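Local coordinates for tyrosinase (Aspergillus oryzae, PDB 6JU8), which probably hydroxylates L-tyrosine and oxidises L-dopa to L-dopaquinone with molecular oxygen at a dinuclear copper centre, at residues 49-52 with 53-57; 384-387 with 388-392; 395-398 with 399-402. The protein carries 1 engineered substitution. All coordinates share one frame; numbering follows the deposited sequence.

Contact 1: residues 49-52 with 53-57; sequences ALTV and IQNRP
Leu50 CG, anti to its backbone N (chi1 -174°), points on along the helix, while Gln54 CG, on the N side of its own residue (chi1 -77°), points back toward the preceding turn, and the glutamine chain then runs out straight. The amide end of Gln54 therefore passes obliquely over the leucine branch point, with Gln54 NE2 3.8 Å from Leu50 CG and about as near to both methyls. On the way, Gln54 CG grazes the carbonyl, 3.3 Å from Leu50 O. The amide does not end in this contact, since NE2 donates to the carbonyl of Pro196.

One residue on, Thr51 and Asn55 lie alongside and point the same way, Thr51 CG2 being 3.6 Å from Asn55 ND2. The threonine hydroxyl is turned back up the helix, where it bonds to Val47 O. Val52 and Arg56 make a looser pair: Val52 CG1 stands 4.1 Å from Arg56 NE, obliquely to the guanidinium, while Ile53 CG1 packs over one guanidinium face toward its rim. The far end of Arg56 is held through NH1 by the carbonyl of Leu62.

Three backbone bonds of the i to i-4 kind run beneath these side chains. Ile53 N reaches Ala49 O at 3.0 Å, and Gln54 N donates likewise to Leu50 O. The bond from Asn55 N to Thr51 O keeps its 3.0 Å length but bends to 138°, and a second, weak one leads from Asn55 N to Val52 O.

The arrangement is that of the last turns of alpha-helix 41-55, whose Ala49, Leu50 and Ile53 pack against Ala121, Met122, Tyr114 and Val117 of helix 103-129, away from the copper site.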
loop_
_atom_site.group_PDB
_atom_site.type_symbol
_atom_site.label_atom_id
_atom_site.label_comp_id
_atom_site.label_asym_id
_atom_site.label_seq_id
_atom_site.Cartn_x
_atom_site.Cartn_y
_atom_site.Cartn_z
ATOM N N ALA A 49 -13.511 1.210 19.532
ATOM C CA ALA A 49 -14.503 2.288 19.402
ATOM C C ALA A 49 -14.567 2.826 17.979
ATOM O O ALA A 49 -15.648 3.066 17.421
ATOM C CB ALA A 49 -14.202 3.425 20.359
ATOM N N LEU A 50 -13.386 3.073 17.394
ATOM C CA LEU A 50 -13.415 3.662 16.054
ATOM C C LEU A 50 -13.985 2.679 15.044
ATOM O O LEU A 50 -14.674 3.055 14.098
ATOM C CB LEU A 50 -12.033 4.147 15.631
ATOM C CG LEU A 50 -11.975 4.913 14.316
ATOM C CD1 LEU A 50 -12.900 6.124 14.299
ATOM C CD2 LEU A 50 -10.540 5.384 14.053
ATOM N N THR A 51 -13.715 1.398 15.263
ATOM C CA THR A 51 -14.309 0.380 14.401
ATOM C C THR A 51 -15.834 0.422 14.452
ATOM O O THR A 51 -16.498 0.431 13.405
ATOM C CB THR A 51 -13.802 -1.031 14.772
ATOM O OG1 THR A 51 -12.389 -1.042 14.530
ATOM C CG2 THR A 51 -14.461 -2.088 13.925
ATOM N N VAL A 52 -16.424 0.440 15.643
ATOM C CA VAL A 52 -17.862 0.576 15.794
ATOM C C VAL A 52 -18.372 1.824 15.097
ATOM O O VAL A 52 -19.342 1.766 14.338
ATOM C CB VAL A 52 -18.247 0.609 17.285
ATOM C CG1 VAL A 52 -19.677 1.084 17.484
ATOM C CG2 VAL A 52 -18.059 -0.763 17.914
ATOM N N ILE A 53 -17.721 2.962 15.294
ATOM C CA ILE A 53 -18.161 4.225 14.708
ATOM C C ILE A 53 -18.136 4.144 13.182
ATOM O O ILE A 53 -19.058 4.609 12.493
ATOM C CB ILE A 53 -17.316 5.395 15.242
ATOM C CG1 ILE A 53 -17.610 5.644 16.736
ATOM C CG2 ILE A 53 -17.574 6.667 14.466
ATOM C CD1 ILE A 53 -16.505 6.378 17.477
ATOM N N GLN A 54 -17.085 3.524 12.623
ATOM C CA GLN A 54 -16.973 3.386 11.170
ATOM C C GLN A 54 -18.028 2.441 10.618
ATOM O O GLN A 54 -18.416 2.602 9.453
ATOM C CB GLN A 54 -15.575 2.829 10.828
ATOM C CG GLN A 54 -14.530 3.949 10.956
ATOM C CD GLN A 54 -13.115 3.489 10.689
ATOM O OE1 GLN A 54 -12.868 2.275 10.643
ATOM N NE2 GLN A 54 -12.194 4.428 10.540
ATOM N N ASN A 55 -18.507 1.475 11.391
ATOM C CA ASN A 55 -19.510 0.521 10.917
ATOM C C ASN A 55 -20.944 0.984 11.142
ATOM O O ASN A 55 -21.893 0.277 10.760
ATOM C CB ASN A 55 -19.295 -0.844 11.570
ATOM C CG ASN A 55 -18.001 -1.501 11.114
ATOM O OD1 ASN A 55 -17.498 -1.196 10.038
ATOM N ND2 ASN A 55 -17.478 -2.402 11.935
ATOM N N ARG A 56 -21.159 2.150 11.742
ATOM C CA ARG A 56 -22.528 2.666 11.919
ATOM C C ARG A 56 -23.058 3.060 10.543
ATOM O O ARG A 56 -22.276 3.441 9.680
ATOM C CB ARG A 56 -22.546 3.862 12.861
ATOM C CG ARG A 56 -22.255 3.519 14.317
ATOM C CD ARG A 56 -21.942 4.793 15.091
ATOM N NE ARG A 56 -21.718 4.525 16.491
ATOM C CZ ARG A 56 -21.354 5.358 17.447
ATOM N NH1 ARG A 56 -21.116 6.618 17.130
ATOM N NH2 ARG A 56 -21.215 4.939 18.710
ATOM N N PRO A 57 -24.372 2.980 10.340
ATOM C CA PRO A 57 -24.941 3.286 9.030
ATOM C C PRO A 57 -25.091 4.785 8.768
ATOM O O PRO A 57 -24.967 5.612 9.665
ATOM C CB PRO A 57 -26.303 2.619 9.081
ATOM C CG PRO A 57 -26.672 2.657 10.542
ATOM C CD PRO A 57 -25.381 2.534 11.313
#

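Contact 2: residues 384-387 with 388-392; sequences AIWQ and TVNSG
Asn390 folds back over the indole of Trp386, the tight part of the contact. Its amide plane lies 19° from the ring plane, stacked, with ND2 over one face 3.2 Å from Trp386 NE1; CB sits above the six-membered ring, 3.7 Å from its centroid and almost on the normal, as a CH-pi contact. A bond in its own plane, from Asn390 ND2 to Trp386 O at 3.0 Å, fixes the amide there. With CG beside its carbonyl carbon (chi1 -173°), the indole is carried under the asparagine; Phe301 also stacks on this ring.

A second firm grip is on Ala384 O, which accepts Thr388 OG1 at 2.8 Å and Thr388 N at 3.0 Å from opposite faces of its plane. Val389 N bonds to Ile385 O, in the carbonyl plane, and weakly to Trp386 O. These bonds belong to the last turns of helix 371-389, which carries the copper ligand His376. Gln387 links it to the region of the other copper: OE1 bonds to Arg108, next in sequence to the ligand His107, whose side chain is about 11 Å from that of Gln387, and NE2 to Lys430 O.

The chain end after the helix is looser: Asn390 N donates to Gln387 O from above the carbonyl plane, and exposed Ser391 brings no side-chain atom closer than 4.5 Å to residues 384-387.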
loop_
_atom_site.group_PDB
_atom_site.type_symbol
_atom_site.label_atom_id
_atom_site.label_comp_id
_atom_site.label_asym_id
_atom_site.label_seq_id
_atom_site.Cartn_x
_atom_site.Cartn_y
_atom_site.Cartn_z
ATOM N N ALA A 384 -2.729 26.106 20.056
ATOM C CA ALA A 384 -2.612 26.291 21.507
ATOM C C ALA A 384 -1.231 26.764 21.882
ATOM O O ALA A 384 -1.066 27.632 22.752
ATOM C CB ALA A 384 -2.938 24.954 22.192
ATOM N N ILE A 385 -0.180 26.214 21.256
ATOM C CA ILE A 385 1.190 26.715 21.510
ATOM C C ILE A 385 1.304 28.193 21.182
ATOM O O ILE A 385 1.811 29.012 21.968
ATOM C CB ILE A 385 2.233 25.928 20.690
ATOM C CG1 ILE A 385 2.288 24.458 21.117
ATOM C CG2 ILE A 385 3.603 26.600 20.795
ATOM C CD1 ILE A 385 3.035 23.560 20.152
ATOM N N TRP A 386 0.826 28.548 19.976
ATOM C CA TRP A 386 0.985 29.936 19.533
ATOM C C TRP A 386 0.183 30.845 20.447
ATOM O O TRP A 386 0.664 31.929 20.811
ATOM C CB TRP A 386 0.554 30.065 18.064
ATOM C CG TRP A 386 0.846 31.414 17.494
ATOM C CD1 TRP A 386 2.016 31.745 16.849
ATOM C CD2 TRP A 386 0.039 32.602 17.506
ATOM N NE1 TRP A 386 1.966 33.052 16.450
ATOM C CE2 TRP A 386 0.763 33.609 16.840
ATOM C CE3 TRP A 386 -1.233 32.900 17.997
ATOM C CZ2 TRP A 386 0.287 34.914 16.650
ATOM C CZ3 TRP A 386 -1.708 34.199 17.806
ATOM C CH2 TRP A 386 -0.973 35.184 17.151
ATOM N N GLN A 387 -1.022 30.428 20.855
ATOM C CA GLN A 387 -1.798 31.255 21.789
ATOM C C GLN A 387 -1.024 31.474 23.092
ATOM O O GLN A 387 -1.022 32.570 23.640
ATOM C CB GLN A 387 -3.131 30.609 22.119
ATOM C CG GLN A 387 -4.165 30.597 20.998
ATOM C CD GLN A 387 -5.413 29.905 21.519
ATOM O OE1 GLN A 387 -5.671 28.738 21.198
ATOM N NE2 GLN A 387 -6.181 30.581 22.366
ATOM N N THR A 388 -0.381 30.430 23.581
ATOM C CA THR A 388 0.357 30.499 24.844
ATOM C C THR A 388 1.450 31.554 24.803
ATOM O O THR A 388 1.640 32.270 25.791
ATOM C CB THR A 388 0.949 29.119 25.171
ATOM O OG1 THR A 388 -0.130 28.175 25.388
ATOM C CG2 THR A 388 1.777 29.149 26.437
ATOM N N VAL A 389 2.155 31.650 23.661
ATOM C CA VAL A 389 3.256 32.613 23.600
ATOM C C VAL A 389 2.865 33.911 22.900
ATOM O O VAL A 389 3.721 34.789 22.731
ATOM C CB VAL A 389 4.508 31.968 22.977
ATOM C CG1 VAL A 389 4.916 30.762 23.814
ATOM C CG2 VAL A 389 4.278 31.505 21.544
ATOM N N ASN A 390 1.586 34.084 22.573
ATOM C CA ASN A 390 1.044 35.320 21.996
ATOM C C ASN A 390 -0.274 35.680 22.661
ATOM O O ASN A 390 -1.299 35.869 22.031
ATOM C CB ASN A 390 0.854 35.181 20.485
ATOM C CG ASN A 390 2.164 35.053 19.747
ATOM O OD1 ASN A 390 2.840 36.034 19.453
ATOM N ND2 ASN A 390 2.565 33.815 19.492
ATOM N N SER A 391 -0.229 35.765 23.998
ATOM C CA SER A 391 -1.435 36.091 24.743
ATOM C C SER A 391 -2.026 37.415 24.252
ATOM O O SER A 391 -1.293 38.384 24.039
ATOM C CB SER A 391 -1.130 36.227 26.244
ATOM O OG SER A 391 -2.327 36.481 26.957
ATOM N N GLY A 392 -3.342 37.445 24.128
ATOM C CA GLY A 392 -3.989 38.676 23.704
ATOM C C GLY A 392 -4.174 38.809 22.206
ATOM O O GLY A 392 -4.960 39.657 21.781
#

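Contact 3: residues 395-398 with 399-402; sequences FNDD and KSKV
Asp397 meets Ser400 and Lys399 through its carboxylate, and its side chain can be followed outward. From CB the chain turns CG into the space between the backbone N and the carbonyl carbon (chi1 58°), which folds the carboxylate back over the residues that follow. CG itself lies near Ser400 OG and Ser400 N. At the tip the two oxygens divide the work. Asp397 OD1 takes the hydroxyl of Ser400, OG to OD1 2.6 Å, met from above the carboxylate plane, and also accepts from Gly299 N in helix 298-302. Asp397 OD2 receives two backbone donors from the same face: Ser400 N at 2.9 Å, fairly straight at 154°, and Lys399 N at 3.0 Å, which comes in on the anti side. Lys399 CB rests 3.5 Å from the same OD2.

A carboxylate oxygen bonded to the N-H two residues ahead defines an Asx turn, and here the adjoining N-H is gripped as well. It opens a short stretch, 399-402, with helical backbone angles but without the regular bonds; the weak bond from Lys401 N to Asp397 O, 3.2 Å, spans its start. With three donors from these residues and a fourth from Gly299, the buried carboxylate has its charge shared among N-H and O-H groups, which probably favours the ionised form.

Phe395 also meets the later residues. Its carbonyl oxygen lies 3.2 Å from Lys401 CA in a CA-H...O contact, and Ser400 O sits in the ring plane at the edge, 3.7 Å from Phe395 CD2. The ring also meets Trp298, while Lys399 reaches away to Tyr306, whose carbonyl binds NZ and whose ring it faces in a cation-pi contact.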
loop_
_atom_site.group_PDB
_atom_site.type_symbol
_atom_site.label_atom_id
_atom_site.label_comp_id
_atom_site.label_asym_id
_atom_site.label_seq_id
_atom_site.Cartn_x
_atom_site.Cartn_y
_atom_site.Cartn_z
ATOM N N PHE A 395 -8.455 37.429 17.306
ATOM C CA PHE A 395 -9.548 38.048 16.580
ATOM C C PHE A 395 -9.640 39.551 16.826
ATOM O O PHE A 395 -10.758 40.088 16.796
ATOM C CB PHE A 395 -10.895 37.360 16.871
ATOM C CG PHE A 395 -10.958 35.939 16.360
ATOM C CD1 PHE A 395 -10.543 34.852 17.138
ATOM C CD2 PHE A 395 -11.408 35.662 15.076
ATOM C CE1 PHE A 395 -10.567 33.548 16.679
ATOM C CE2 PHE A 395 -11.458 34.365 14.603
ATOM C CZ PHE A 395 -11.030 33.289 15.388
ATOM N N ASN A 396 -8.519 40.235 17.000
ATOM C CA ASN A 396 -8.573 41.638 17.422
ATOM C C ASN A 396 -7.715 42.520 16.534
ATOM O O ASN A 396 -7.636 43.725 16.785
ATOM C CB ASN A 396 -8.215 41.795 18.900
ATOM C CG ASN A 396 -6.813 41.333 19.224
ATOM O OD1 ASN A 396 -6.299 40.396 18.610
ATOM N ND2 ASN A 396 -6.163 41.965 20.193
ATOM N N ASP A 397 -7.119 41.999 15.459
ATOM C CA ASP A 397 -6.571 42.907 14.444
ATOM C C ASP A 397 -7.685 43.374 13.520
ATOM O O ASP A 397 -8.812 42.874 13.559
ATOM C CB ASP A 397 -5.470 42.201 13.640
ATOM C CG ASP A 397 -6.035 40.951 12.987
ATOM O OD1 ASP A 397 -6.063 39.882 13.635
ATOM O OD2 ASP A 397 -6.532 41.065 11.833
ATOM N N ASP A 398 -7.379 44.376 12.695
ATOM C CA ASP A 398 -8.406 45.015 11.884
ATOM C C ASP A 398 -9.068 44.069 10.900
ATOM O O ASP A 398 -10.230 44.237 10.501
ATOM C CB ASP A 398 -7.810 46.220 11.153
ATOM C CG ASP A 398 -7.425 47.328 12.110
ATOM O OD1 ASP A 398 -8.005 47.448 13.205
ATOM O OD2 ASP A 398 -6.492 48.075 11.754
ATOM N N LYS A 399 -8.346 43.027 10.474
ATOM C CA LYS A 399 -8.905 42.114 9.485
ATOM C C LYS A 399 -9.733 41.009 10.115
ATOM O O LYS A 399 -10.847 40.699 9.677
ATOM C CB LYS A 399 -7.788 41.502 8.643
ATOM C CG LYS A 399 -7.083 42.513 7.756
ATOM C CD LYS A 399 -6.251 41.813 6.694
ATOM C CE LYS A 399 -5.146 42.754 6.249
ATOM N NZ LYS A 399 -4.567 42.296 4.966
ATOM N N SER A 400 -9.237 40.417 11.194
ATOM C CA SER A 400 -9.903 39.215 11.725
ATOM C C SER A 400 -11.032 39.559 12.680
ATOM O O SER A 400 -11.832 38.671 13.023
ATOM C CB SER A 400 -8.836 38.311 12.350
ATOM O OG SER A 400 -8.411 38.797 13.609
ATOM N N LYS A 401 -11.171 40.822 13.072
ATOM C CA LYS A 401 -12.172 41.122 14.097
ATOM C C LYS A 401 -13.578 40.857 13.583
ATOM O O LYS A 401 -14.448 40.480 14.372
ATOM C CB LYS A 401 -12.031 42.581 14.556
ATOM C CG LYS A 401 -12.298 43.631 13.475
ATOM C CD LYS A 401 -11.933 45.021 14.000
ATOM C CE LYS A 401 -12.213 46.100 12.978
ATOM N NZ LYS A 401 -13.534 46.759 13.118
ATOM N N VAL A 402 -13.819 41.001 12.286
ATOM C CA VAL A 402 -15.205 40.847 11.804
ATOM C C VAL A 402 -15.722 39.423 11.949
ATOM O O VAL A 402 -16.929 39.165 12.098
ATOM C CB VAL A 402 -15.323 41.365 10.357
ATOM C CG1 VAL A 402 -14.429 40.571 9.413
ATOM C CG2 VAL A 402 -16.775 41.375 9.899
#

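How the contacts relate
Three local contacts follow one another along the chain, none nested in or crossing another. Contact 1, at 49-57, closes the turns at the end of helix 41-55 and sets that helix against helix 103-129. Some 330 residues later contact 2 closes the last turns of helix 371-389, which also packs against helix 448-456. Contact 3 comes almost at once, turning the loop that leads on to strand 412-415 and tying it to helix 298-302. Contacts 2 and 3 lie on the same side of the chain's centre, their centres about 16 Å apart; contact 1 is on the opposite side, its centre about 36 and 40 Å from theirs.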